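Local coordinates for uncharacterized protein (Staphylococcus aureus subsp. aureus Mu50, PDB 4QXZ) that is of unknown function but folds as a beta-barrel core resembling type VI secretion system proteins, joined to a pair of helices, at residues 58-63 and 82-87; 27-32 and 70-75. All blocks are in the same frame, centred on the assembly; numbering follows the deposited sequence.

Contact 1. Residues 58-63 and 82-87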
ATOM      1  N   TRP A  58      -0.063  13.820   3.133  1.00 45.79           N
ATOM      2  CA  TRP A  58      -0.400  12.432   2.851  1.00 46.27           C
ATOM      3  C   TRP A  58      -1.890  12.320   2.585  1.00 45.01           C
ATOM      4  O   TRP A  58      -2.671  13.151   3.050  1.00 41.30           O
ATOM      5  CB  TRP A  58      -0.053  11.530   4.031  1.00 47.28           C
ATOM      6  CG  TRP A  58       1.344  11.564   4.484  1.00 46.79           C
ATOM      7  CD1 TRP A  58       2.014  12.622   4.988  1.00 45.40           C
ATOM      8  CD2 TRP A  58       2.251  10.452   4.526  1.00 52.13           C
ATOM      9  NE1 TRP A  58       3.299  12.256   5.323  1.00 46.23           N
ATOM     10  CE2 TRP A  58       3.471  10.929   5.048  1.00 49.76           C
ATOM     11  CE3 TRP A  58       2.154   9.100   4.156  1.00 54.17           C
ATOM     12  CZ2 TRP A  58       4.589  10.102   5.223  1.00 53.06           C
ATOM     13  CZ3 TRP A  58       3.261   8.270   4.337  1.00 56.30           C
ATOM     14  CH2 TRP A  58       4.465   8.778   4.869  1.00 57.40           C
ATOM     15  N   LEU A  59      -2.278  11.283   1.847  1.00 46.05           N
ATOM     16  CA  LEU A  59      -3.678  11.064   1.500  1.00 48.52           C
ATOM     17  C   LEU A  59      -4.068   9.698   2.000  1.00 45.51           C
ATOM     18  O   LEU A  59      -3.414   8.718   1.657  1.00 44.09           O
ATOM     19  CB  LEU A  59      -3.864  11.138  -0.012  1.00 53.20           C
ATOM     20  CG  LEU A  59      -5.222  11.623  -0.528  1.00 58.70           C
ATOM     21  CD1 LEU A  59      -5.598  12.989   0.042  1.00 59.34           C
ATOM     22  CD2 LEU A  59      -5.188  11.678  -2.051  1.00 61.80           C
ATOM     23  N   LEU A  60      -5.101   9.643   2.838  1.00 44.19           N
ATOM     24  CA  LEU A  60      -5.578   8.380   3.401  1.00 43.05           C
ATOM     25  C   LEU A  60      -6.935   8.109   2.802  1.00 41.48           C
ATOM     26  O   LEU A  60      -7.809   8.978   2.843  1.00 41.13           O
ATOM     27  CB  LEU A  60      -5.683   8.450   4.930  1.00 43.63           C
ATOM     28  CG  LEU A  60      -6.418   7.298   5.670  1.00 43.44           C
ATOM     29  CD1 LEU A  60      -5.620   6.014   5.580  1.00 40.02           C
ATOM     30  CD2 LEU A  60      -6.723   7.624   7.133  1.00 42.35           C
ATOM     31  N   GLU A  61      -7.095   6.922   2.222  1.00 43.47           N
ATOM     32  CA  GLU A  61      -8.399   6.463   1.731  1.00 45.65           C
ATOM     33  C   GLU A  61      -8.762   5.179   2.450  1.00 44.47           C
ATOM     34  O   GLU A  61      -7.977   4.225   2.447  1.00 44.40           O
ATOM     35  CB  GLU A  61      -8.383   6.232   0.222  1.00 49.68           C
ATOM     36  CG  GLU A  61      -9.787   6.064  -0.375  1.00 57.28           C
ATOM     37  CD  GLU A  61      -9.822   6.010  -1.910  1.00 60.52           C
ATOM     38  OE1 GLU A  61      -9.083   6.771  -2.561  1.00 58.72           O
ATOM     39  OE2 GLU A  61     -10.614   5.210  -2.470  1.00 65.03           O
ATOM     40  N   ILE A  62      -9.935   5.167   3.081  1.00 39.80           N
ATOM     41  CA  ILE A  62     -10.411   3.980   3.781  1.00 39.95           C
ATOM     42  C   ILE A  62     -11.829   3.657   3.373  1.00 40.11           C
ATOM     43  O   ILE A  62     -12.575   4.534   2.937  1.00 39.51           O
ATOM     44  CB  ILE A  62     -10.392   4.150   5.320  1.00 40.32           C
ATOM     45  CG1 ILE A  62     -11.223   5.366   5.753  1.00 39.78           C
ATOM     46  CG2 ILE A  62      -8.974   4.288   5.823  1.00 40.38           C
ATOM     47  CD1 ILE A  62     -11.326   5.536   7.245  1.00 40.20           C
ATOM     48  N   VAL A  63     -12.197   2.395   3.547  1.00 41.13           N
ATOM     49  CA  VAL A  63     -13.577   1.967   3.370  1.00 44.30           C
ATOM     50  C   VAL A  63     -14.086   1.407   4.688  1.00 44.80           C
ATOM     51  O   VAL A  63     -13.466   0.524   5.266  1.00 44.74           O
ATOM     52  CB  VAL A  63     -13.700   0.902   2.270  1.00 48.41           C
ATOM     53  CG1 VAL A  63     -15.158   0.463   2.099  1.00 49.78           C
ATOM     54  CG2 VAL A  63     -13.136   1.449   0.956  1.00 48.42           C
ATOM     55  N   LEU A  82      -8.843  16.510  12.975  1.00 44.02           N
ATOM     56  CA  LEU A  82      -8.931  15.177  13.586  1.00 44.09           C
ATOM     57  C   LEU A  82      -7.543  14.646  13.905  1.00 41.64           C
ATOM     58  O   LEU A  82      -6.655  14.709  13.067  1.00 49.42           O
ATOM     59  CB  LEU A  82      -9.649  14.201  12.646  1.00 41.67           C
ATOM     60  CG  LEU A  82     -11.091  14.547  12.280  1.00 39.64           C
ATOM     61  CD1 LEU A  82     -11.591  13.644  11.168  1.00 41.74           C
ATOM     62  CD2 LEU A  82     -11.992  14.422  13.491  1.00 38.98           C
ATOM     63  N   ASP A  83      -7.367  14.152  15.125  1.00 39.44           N
ATOM     64  CA  ASP A  83      -6.111  13.578  15.576  1.00 38.14           C
ATOM     65  C   ASP A  83      -6.215  12.057  15.393  1.00 35.29           C
ATOM     66  O   ASP A  83      -6.925  11.352  16.133  1.00 33.63           O
ATOM     67  CB  ASP A  83      -5.861  13.940  17.043  1.00 36.09           C
ATOM     68  CG  ASP A  83      -4.408  13.716  17.492  1.00 38.26           C
ATOM     69  OD1 ASP A  83      -3.468  13.700  16.653  1.00 38.86           O
ATOM     70  OD2 ASP A  83      -4.195  13.582  18.722  1.00 39.19           O
ATOM     71  N   ILE A  84      -5.509  11.555  14.397  1.00 34.12           N
ATOM     72  CA  ILE A  84      -5.689  10.163  13.996  1.00 34.70           C
ATOM     73  C   ILE A  84      -4.424   9.332  14.143  1.00 36.23           C
ATOM     74  O   ILE A  84      -3.300   9.862  14.157  1.00 37.28           O
ATOM     75  CB  ILE A  84      -6.217  10.035  12.555  1.00 32.35           C
ATOM     76  CG1 ILE A  84      -5.171  10.452  11.527  1.00 32.00           C
ATOM     77  CG2 ILE A  84      -7.475  10.857  12.376  1.00 32.52           C
ATOM     78  CD1 ILE A  84      -5.585  10.169  10.084  1.00 30.07           C
ATOM     79  N   ARG A  85      -4.649   8.030  14.290  1.00 35.89           N
ATOM     80  CA  ARG A  85      -3.598   7.038  14.388  1.00 35.20           C
ATOM     81  C   ARG A  85      -3.802   6.066  13.240  1.00 36.11           C
ATOM     82  O   ARG A  85      -4.905   5.565  13.036  1.00 37.25           O
ATOM     83  CB  ARG A  85      -3.709   6.279  15.699  1.00 33.70           C
ATOM     84  CG  ARG A  85      -3.751   7.155  16.921  1.00 33.70           C
ATOM     85  CD  ARG A  85      -2.416   7.843  17.169  1.00 33.68           C
ATOM     86  NE  ARG A  85      -2.543   8.865  18.198  1.00 31.46           N
ATOM     87  CZ  ARG A  85      -2.788  10.156  17.987  1.00 32.35           C
ATOM     88  NH1 ARG A  85      -2.939  10.653  16.761  1.00 34.46           N
ATOM     89  NH2 ARG A  85      -2.892  10.962  19.032  1.00 33.66           N
ATOM     90  N   VAL A  86      -2.739   5.812  12.487  1.00 38.34           N
ATOM     91  CA  VAL A  86      -2.796   4.897  11.342  1.00 39.98           C
ATOM     92  C   VAL A  86      -1.675   3.846  11.475  1.00 41.16           C
ATOM     93  O   VAL A  86      -0.490   4.200  11.584  1.00 38.50           O
ATOM     94  CB  VAL A  86      -2.645   5.661  10.010  1.00 38.74           C
ATOM     95  CG1 VAL A  86      -2.911   4.734   8.831  1.00 39.35           C
ATOM     96  CG2 VAL A  86      -3.559   6.881   9.971  1.00 37.63           C
ATOM     97  N   VAL A  87      -2.066   2.574  11.507  1.00 41.18           N
ATOM     98  CA  VAL A  87      -1.118   1.463  11.602  1.00 42.17           C
ATOM     99  C   VAL A  87      -0.899   0.937  10.196  1.00 45.37           C
ATOM    100  O   VAL A  87      -1.864   0.716   9.443  1.00 44.13           O
ATOM    101  CB  VAL A  87      -1.653   0.355  12.496  1.00 42.60           C
ATOM    102  CG1 VAL A  87      -0.646  -0.767  12.637  1.00 46.31           C
ATOM    103  CG2 VAL A  87      -2.007   0.921  13.863  1.00 43.53           C
TER

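Contact 2. Residues 27-32 and 70-75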
ATOM      1  N   VAL A  27      -3.894  -0.728   7.806  1.00 42.81           N
ATOM      2  CA  VAL A  27      -4.607  -1.846   8.430  1.00 45.21           C
ATOM      3  C   VAL A  27      -5.336  -1.537   9.754  1.00 46.43           C
ATOM      4  O   VAL A  27      -6.094  -2.376  10.244  1.00 47.00           O
ATOM      5  CB  VAL A  27      -3.680  -3.057   8.611  1.00 46.23           C
ATOM      6  CG1 VAL A  27      -3.377  -3.661   7.252  1.00 45.38           C
ATOM      7  CG2 VAL A  27      -2.398  -2.651   9.321  1.00 47.45           C
ATOM      8  N   ARG A  28      -5.114  -0.354  10.330  1.00 45.29           N
ATOM      9  CA  ARG A  28      -5.928   0.109  11.462  1.00 43.28           C
ATOM     10  C   ARG A  28      -6.098   1.606  11.462  1.00 39.75           C
ATOM     11  O   ARG A  28      -5.187   2.365  11.096  1.00 35.25           O
ATOM     12  CB  ARG A  28      -5.341  -0.313  12.805  1.00 45.89           C
ATOM     13  CG  ARG A  28      -5.255  -1.816  12.986  1.00 48.14           C
ATOM     14  CD  ARG A  28      -4.586  -2.159  14.292  1.00 48.71           C
ATOM     15  NE  ARG A  28      -5.401  -1.796  15.438  1.00 50.46           N
ATOM     16  CZ  ARG A  28      -5.048  -2.035  16.693  1.00 50.80           C
ATOM     17  NH1 ARG A  28      -3.888  -2.626  16.966  1.00 50.02           N
ATOM     18  NH2 ARG A  28      -5.855  -1.679  17.674  1.00 51.58           N
ATOM     19  N   PHE A  29      -7.270   2.031  11.912  1.00 37.88           N
ATOM     20  CA  PHE A  29      -7.605   3.439  11.900  1.00 36.90           C
ATOM     21  C   PHE A  29      -8.248   3.810  13.207  1.00 34.42           C
ATOM     22  O   PHE A  29      -9.173   3.137  13.642  1.00 38.00           O
ATOM     23  CB  PHE A  29      -8.560   3.737  10.761  1.00 34.76           C
ATOM     24  CG  PHE A  29      -8.975   5.173  10.702  1.00 38.23           C
ATOM     25  CD1 PHE A  29      -8.042   6.160  10.402  1.00 41.08           C
ATOM     26  CD2 PHE A  29     -10.285   5.545  10.947  1.00 37.72           C
ATOM     27  CE1 PHE A  29      -8.411   7.496  10.364  1.00 42.95           C
ATOM     28  CE2 PHE A  29     -10.667   6.870  10.892  1.00 39.45           C
ATOM     29  CZ  PHE A  29      -9.733   7.852  10.599  1.00 41.42           C
ATOM     30  N   GLN A  30      -7.764   4.876  13.833  1.00 32.70           N
ATOM     31  CA  GLN A  30      -8.342   5.341  15.087  1.00 34.05           C
ATOM     32  C   GLN A  30      -8.429   6.854  15.114  1.00 35.68           C
ATOM     33  O   GLN A  30      -7.612   7.544  14.474  1.00 36.41           O
ATOM     34  CB  GLN A  30      -7.480   4.900  16.259  1.00 34.29           C
ATOM     35  CG  GLN A  30      -7.180   3.414  16.334  1.00 35.73           C
ATOM     36  CD  GLN A  30      -6.208   3.081  17.451  1.00 37.60           C
ATOM     37  OE1 GLN A  30      -5.316   3.869  17.762  1.00 35.25           O
ATOM     38  NE2 GLN A  30      -6.379   1.908  18.068  1.00 39.34           N
ATOM     39  N   ILE A  31      -9.394   7.365  15.882  1.00 35.84           N
ATOM     40  CA  ILE A  31      -9.538   8.806  16.131  1.00 34.37           C
ATOM     41  C   ILE A  31      -9.513   9.016  17.629  1.00 36.89           C
ATOM     42  O   ILE A  31     -10.179   8.276  18.396  1.00 33.71           O
ATOM     43  CB  ILE A  31     -10.844   9.374  15.566  1.00 37.54           C
ATOM     44  CG1 ILE A  31     -10.953   9.026  14.068  1.00 39.63           C
ATOM     45  CG2 ILE A  31     -10.912  10.893  15.776  1.00 38.28           C
ATOM     46  CD1 ILE A  31     -11.933   9.874  13.288  1.00 41.07           C
ATOM     47  N   VAL A  32      -8.716   9.980  18.039  1.00 36.61           N
ATOM     48  CA  VAL A  32      -8.482  10.272  19.426  1.00 36.68           C
ATOM     49  C   VAL A  32      -8.963  11.648  19.795  1.00 38.65           C
ATOM     50  O   VAL A  32      -8.690  12.592  19.112  1.00 39.93           O
ATOM     51  CB  VAL A  32      -6.999  10.210  19.717  1.00 37.76           C
ATOM     52  CG1 VAL A  32      -6.742  10.195  21.195  1.00 37.46           C
ATOM     53  CG2 VAL A  32      -6.429   8.972  19.119  1.00 38.42           C
ATOM     54  N   GLU A  70     -22.907   9.806   9.415  1.00 56.74           N
ATOM     55  CA  GLU A  70     -23.249  11.132   9.977  1.00 60.82           C
ATOM     56  C   GLU A  70     -22.051  11.764  10.673  1.00 60.28           C
ATOM     57  O   GLU A  70     -21.770  12.955  10.492  1.00 57.53           O
ATOM     58  CB  GLU A  70     -24.421  11.082  10.973  1.00 62.50           C
ATOM     59  CG  GLU A  70     -25.576  10.162  10.601  1.00 69.91           C
ATOM     60  CD  GLU A  70     -26.146  10.424   9.221  1.00 73.81           C
ATOM     61  OE1 GLU A  70     -26.254  11.614   8.844  1.00 70.78           O
ATOM     62  OE2 GLU A  70     -26.494   9.433   8.528  1.00 75.73           O
ATOM     63  N   THR A  71     -21.355  10.966  11.478  1.00 59.36           N
ATOM     64  CA  THR A  71     -20.172  11.455  12.184  1.00 58.20           C
ATOM     65  C   THR A  71     -19.241  12.129  11.163  1.00 53.94           C
ATOM     66  O   THR A  71     -18.897  13.305  11.309  1.00 51.24           O
ATOM     67  CB  THR A  71     -19.456  10.320  12.984  1.00 56.50           C
ATOM     68  OG1 THR A  71     -20.347   9.786  13.967  1.00 62.69           O
ATOM     69  CG2 THR A  71     -18.232  10.835  13.721  1.00 53.98           C
ATOM     70  N   PHE A  72     -18.899  11.407  10.099  1.00 50.40           N
ATOM     71  CA  PHE A  72     -17.909  11.899   9.142  1.00 51.72           C
ATOM     72  C   PHE A  72     -18.420  13.012   8.241  1.00 56.74           C
ATOM     73  O   PHE A  72     -17.633  13.861   7.792  1.00 58.40           O
ATOM     74  CB  PHE A  72     -17.321  10.744   8.328  1.00 48.55           C
ATOM     75  CG  PHE A  72     -16.372   9.894   9.122  1.00 44.77           C
ATOM     76  CD1 PHE A  72     -16.813   8.778   9.789  1.00 42.45           C
ATOM     77  CD2 PHE A  72     -15.047  10.262   9.248  1.00 45.19           C
ATOM     78  CE1 PHE A  72     -15.952   8.010  10.541  1.00 44.68           C
ATOM     79  CE2 PHE A  72     -14.176   9.506   9.999  1.00 45.36           C
ATOM     80  CZ  PHE A  72     -14.630   8.374  10.651  1.00 44.76           C
ATOM     81  N   LYS A  73     -19.729  13.009   7.988  1.00 60.53           N
ATOM     82  CA  LYS A  73     -20.372  14.087   7.252  1.00 60.41           C
ATOM     83  C   LYS A  73     -20.270  15.359   8.076  1.00 55.38           C
ATOM     84  O   LYS A  73     -19.921  16.409   7.547  1.00 55.02           O
ATOM     85  CB  LYS A  73     -21.838  13.751   6.938  1.00 67.01           C
ATOM     86  CG  LYS A  73     -22.527  14.705   5.967  1.00 70.73           C
ATOM     87  CD  LYS A  73     -21.879  14.668   4.588  1.00 77.94           C
ATOM     88  CE  LYS A  73     -22.608  15.531   3.569  1.00 80.35           C
ATOM     89  NZ  LYS A  73     -22.517  16.973   3.924  1.00 83.29           N
ATOM     90  N   GLU A  74     -20.538  15.260   9.376  1.00 54.39           N
ATOM     91  CA  GLU A  74     -20.388  16.423  10.258  1.00 56.83           C
ATOM     92  C   GLU A  74     -18.929  16.879  10.403  1.00 58.12           C
ATOM     93  O   GLU A  74     -18.693  18.073  10.582  1.00 63.94           O
ATOM     94  CB  GLU A  74     -20.989  16.173  11.646  1.00 59.83           C
ATOM     95  CG  GLU A  74     -20.934  17.412  12.544  1.00 69.84           C
ATOM     96  CD  GLU A  74     -21.568  17.217  13.913  1.00 77.64           C
ATOM     97  OE1 GLU A  74     -21.581  16.065  14.414  1.00 79.62           O
ATOM     98  OE2 GLU A  74     -22.043  18.228  14.493  1.00 75.84           O
ATOM     99  N   TYR A  75     -17.965  15.951  10.362  1.00 52.31           N
ATOM    100  CA  TYR A  75     -16.544  16.331  10.387  1.00 49.56           C
ATOM    101  C   TYR A  75     -16.169  17.126   9.151  1.00 49.10           C
ATOM    102  O   TYR A  75     -15.411  18.097   9.225  1.00 47.50           O
ATOM    103  CB  TYR A  75     -15.616  15.102  10.484  1.00 47.97           C
ATOM    104  CG  TYR A  75     -15.604  14.398  11.831  1.00 46.19           C
ATOM    105  CD1 TYR A  75     -15.820  15.107  13.014  1.00 45.17           C
ATOM    106  CD2 TYR A  75     -15.362  13.033  11.922  1.00 41.93           C
ATOM    107  CE1 TYR A  75     -15.800  14.487  14.240  1.00 43.52           C
ATOM    108  CE2 TYR A  75     -15.325  12.404  13.153  1.00 43.73           C
ATOM    109  CZ  TYR A  75     -15.553  13.146  14.306  1.00 46.51           C
ATOM    110  OH  TYR A  75     -15.555  12.569  15.547  1.00 53.16           O
TER

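Contact 1. Residues 58-63 and 82-87
Leu-60 and Ile-84 show how two strands that share no backbone bond can still be joined through their side chains across a barrel interior. The apolar part of the contact rests on one methyl group. Leu-60 CD2 meets Ile-84 CD1 at 4.1 Å, the two side chains reaching toward each other tip to tip, and the same CD2 lies 4.3 Å from Val-86 CG2. Ile-84 and Val-86, two apart on their strand, thus present a pair of methyls to a single leucine branch. Ile-84 places CG1 between its own nitrogen and carbonyl carbon and then extends fully (chi2 172°), which carries CD1 inward. With the CA atoms of Leu-60 and Val-86 still 9.1 Å apart, the strands meet through side chains alone. Phe-98 touches both Ile-84 and Val-86, and Phe-116 packs on Leu-60.

The polar interactions belong to the other side of strand 82-87. There Arg-85 grips Asp-83 end-on in a salt bridge, NH1 to OD1 at 3.1 Å and NH2 to OD2 at 2.9 Å. The first of these bonds is nearly straight (172°) and lies in the guanidinium plane, yet both nitrogens approach the carboxylate from above its plane. The carboxylate also receives Tyr-121 OH at OD1 and the backbone nitrogen of Lys-158 at OD2, whereas Arg-85 NH2 bonds to Ser-155 O, so this pair, on the side of the strand away from Leu-60, ties the strand to the end of helix 142-155 and the residues after it.

Every second side chain of each strand turns inward, and Leu-60, Ile-84 and Val-86, from strands that are not neighbours in the sheet, meet inside; this is characteristic of the strongly curled antiparallel sheet of a beta-barrel core.

Contact 2. Residues 27-32 and 70-75
The ring of Phe-29 is met at its edge, close to its plane, by the far end of Phe-72, with CE2 of Phe-29 4.2 Å from CZ of Phe-72. One face of the Tyr-75 ring lies against the backbone Thr-71 O, 3.5 Å from the ring plane and offset toward the rim, and at its edge, in plane, stands Phe-72 CD2. The two helix aromatics are therefore packed on each other as well as on the strand.

Ile-31 supplies the aliphatic partner. Its CD1 approaches Phe-72 CE2 at 4.0 Å and Tyr-75 CE2 at 4.2 Å, both obliquely, so one methyl touches both helix rings. CG1 of Ile-31 is anti to the carbonyl carbon (chi1 -54°), and the nearly extended second torsion carries CD1 on toward the helix.

The axes of segments 27-32 and 70-75 come no closer than 13.6 Å, at an angle of 62°, and large side chains bridge the gap. A helix connecting strands 57-65 and 82-88 is thereby packed onto the sheet of the beta-barrel core, through Phe-29 and Ile-31 of strand 23-32. Around this bridge, Tyr-41 of strand 38-41 touches Phe-29 and Ile-31 and meets Phe-72 edge-to-face, and Ile-64 of strand 57-65 packs on Phe-72.

How the contacts relate
Contact 1 and contact 2, with centres about 9 Å apart, form a continuous apolar core. Phe-29 joins them directly: its CE1 lies 3.6 Å from Leu-60 CD2, the methyl on which contact 1 turns. Backbone pairing joins them too, since strands 23-32 and 82-88 are antiparallel neighbours, with probable hydrogen bonds from Val-32 N to Asp-83 O and from Val-27 N to Val-87 O, each 3.0 Å. At the latter end Val-27 and Arg-28 both face Val-87 in a classic beta bulge. Along the chain the segments alternate, helix 69-77 linking the two strands of contact 1, so the connection between those strands itself packs against the barrel through contact 2.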